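Local coordinates for protein pterin-4-alpha-carbinolamine dehydratase MoaB2 (Mycobacterium marinum, PDB 3RFQ) that probably takes part in molybdenum cofactor biosynthesis as a MogA/MoaB-type molybdopterin-binding protein, at residues C[97-102]-C[139-144]. Residues are numbered along the deposited sequence; the frame is centred on the assembly and turned at random.
Sequences GGTGVT and GLSRGL
T99 sits against S141, R142 and G143, and both its backbone and its side chain are bonded. Its carbonyl O accepts the backbone N-H of R142: T99 O to R142 N is 3.0 Å. The bond is nearly straight (167°) and lies in the carbonyl plane. A water adds a second bond to the same oxygen and also donates to L140 O, so it bridges the two loops. The CB of T99 is directed at the other loop. T99 OG1 meets S141 OG tip to tip in a hydrogen bond of 3.1 Å, and either hydroxyl could be the donor. S141 OG stands anti to its own backbone N (chi1 176°). There S141 OG also accepts from G143 N at 3.0 Å, which closes an ST turn. T99 CG2 rests on G143 CA at 3.8 Å.

The segment 97-102 carries the GGTG loop that follows strand 92-96, as in the MogA/MoaB fold. Both loops lie in the probable molybdopterin-binding domain; the GGTG loop probably lines the pterin site, as in MogA and MoaB relatives. The segment 139-144 leads from helix 136-139 into strand 145-148.

R142 reaches across to G100 of the opposite loop. Its CB and CG pass beside T99 O, and the chain then bends at chi3 (-63°). This lets R142 NE donate a nearly straight hydrogen bond to G100 O at 3.1 Å. The carbonyl oxygen lies at the guanidinium edge, in its plane, while NE is tilted from the carbonyl plane. V101 CG1 touches R142 CD at 4.3 Å. At the far end, R142 NH1 forms a salt bridge with E109 of helix 107-114. E118 of a second subunit packs on R142, and V101 O accepts from R117 of that subunit.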
loop_
_atom_site.group_PDB
_atom_site.type_symbol
_atom_site.label_atom_id
_atom_site.label_comp_id
_atom_site.label_asym_id
_atom_site.label_seq_id
_atom_site.Cartn_x
_atom_site.Cartn_y
_atom_site.Cartn_z
ATOM N N GLY C 97 -20.798 9.736 -8.844
ATOM C CA GLY C 97 -21.610 8.797 -9.648
ATOM C C GLY C 97 -21.194 8.651 -11.116
ATOM O O GLY C 97 -20.422 9.481 -11.666
ATOM N N GLY C 98 -21.699 7.583 -11.737
ATOM C CA GLY C 98 -21.495 7.309 -13.140
ATOM C C GLY C 98 -20.098 6.828 -13.497
ATOM O O GLY C 98 -19.663 7.004 -14.645
ATOM N N THR C 99 -19.410 6.183 -12.545
ATOM C CA THR C 99 -18.036 5.714 -12.775
ATOM C C THR C 99 -17.873 4.175 -12.866
ATOM O O THR C 99 -16.743 3.690 -12.970
ATOM C CB THR C 99 -17.041 6.257 -11.725
ATOM O OG1 THR C 99 -17.352 5.724 -10.431
ATOM C CG2 THR C 99 -17.073 7.787 -11.662
ATOM N N GLY C 100 -18.981 3.427 -12.827
ATOM C CA GLY C 100 -18.920 1.974 -12.958
ATOM C C GLY C 100 -18.798 1.492 -14.399
ATOM O O GLY C 100 -18.324 2.221 -15.297
ATOM N N VAL C 101 -19.295 0.285 -14.650
ATOM C CA VAL C 101 -19.175 -0.319 -15.978
ATOM C C VAL C 101 -20.492 -0.581 -16.716
ATOM O O VAL C 101 -20.490 -1.132 -17.810
ATOM C CB VAL C 101 -18.315 -1.577 -15.896
ATOM C CG1 VAL C 101 -16.891 -1.175 -15.479
ATOM C CG2 VAL C 101 -18.903 -2.595 -14.880
ATOM N N THR C 102 -21.622 -0.157 -16.151
ATOM C CA THR C 102 -22.898 -0.293 -16.864
ATOM C C THR C 102 -22.951 0.751 -17.993
ATOM O O THR C 102 -22.043 1.612 -18.093
ATOM C CB THR C 102 -24.112 -0.107 -15.948
ATOM O OG1 THR C 102 -24.279 1.290 -15.686
ATOM C CG2 THR C 102 -23.951 -0.886 -14.629
ATOM N N GLY C 139 -12.564 1.178 -5.393
ATOM C CA GLY C 139 -11.387 0.463 -5.939
ATOM C C GLY C 139 -11.379 0.249 -7.448
ATOM O O GLY C 139 -10.305 0.185 -8.079
ATOM N N LEU C 140 -12.571 0.114 -8.041
ATOM C CA LEU C 140 -12.662 -0.111 -9.485
ATOM C C LEU C 140 -13.126 1.118 -10.290
ATOM O O LEU C 140 -13.325 1.007 -11.495
ATOM C CB LEU C 140 -13.589 -1.311 -9.783
ATOM C CG LEU C 140 -13.085 -2.631 -9.209
ATOM C CD1 LEU C 140 -14.050 -3.804 -9.424
ATOM C CD2 LEU C 140 -11.761 -2.944 -9.825
ATOM N N SER C 141 -13.335 2.254 -9.615
ATOM C CA SER C 141 -13.873 3.437 -10.261
ATOM C C SER C 141 -13.072 3.811 -11.517
ATOM O O SER C 141 -11.830 3.933 -11.466
ATOM C CB SER C 141 -13.877 4.620 -9.276
ATOM O OG SER C 141 -14.313 5.821 -9.934
ATOM N N ARG C 142 -13.762 4.003 -12.636
ATOM C CA ARG C 142 -13.106 4.537 -13.845
ATOM C C ARG C 142 -13.064 6.080 -13.829
ATOM O O ARG C 142 -12.738 6.734 -14.847
ATOM C CB ARG C 142 -13.819 4.050 -15.110
ATOM C CG ARG C 142 -14.092 2.536 -15.245
ATOM C CD ARG C 142 -14.542 2.191 -16.670
ATOM N NE ARG C 142 -15.794 2.848 -16.964
ATOM C CZ ARG C 142 -15.978 3.842 -17.842
ATOM N NH1 ARG C 142 -15.000 4.292 -18.601
ATOM N NH2 ARG C 142 -17.190 4.363 -17.976
ATOM N N GLY C 143 -13.421 6.676 -12.698
ATOM C CA GLY C 143 -13.409 8.141 -12.594
ATOM C C GLY C 143 -12.031 8.715 -12.887
ATOM O O GLY C 143 -11.006 8.126 -12.524
ATOM N N LEU C 144 -12.025 9.848 -13.572
ATOM C CA LEU C 144 -10.814 10.595 -13.880
ATOM C C LEU C 144 -10.528 11.729 -12.911
ATOM O O LEU C 144 -11.401 12.173 -12.145
ATOM C CB LEU C 144 -10.965 11.219 -15.256
ATOM C CG LEU C 144 -11.321 10.224 -16.361
ATOM C CD1 LEU C 144 -11.408 10.987 -17.674
ATOM C CD2 LEU C 144 -10.320 9.023 -16.439
HETATM O O HOH W 1 -15.725 0.811 -12.406
#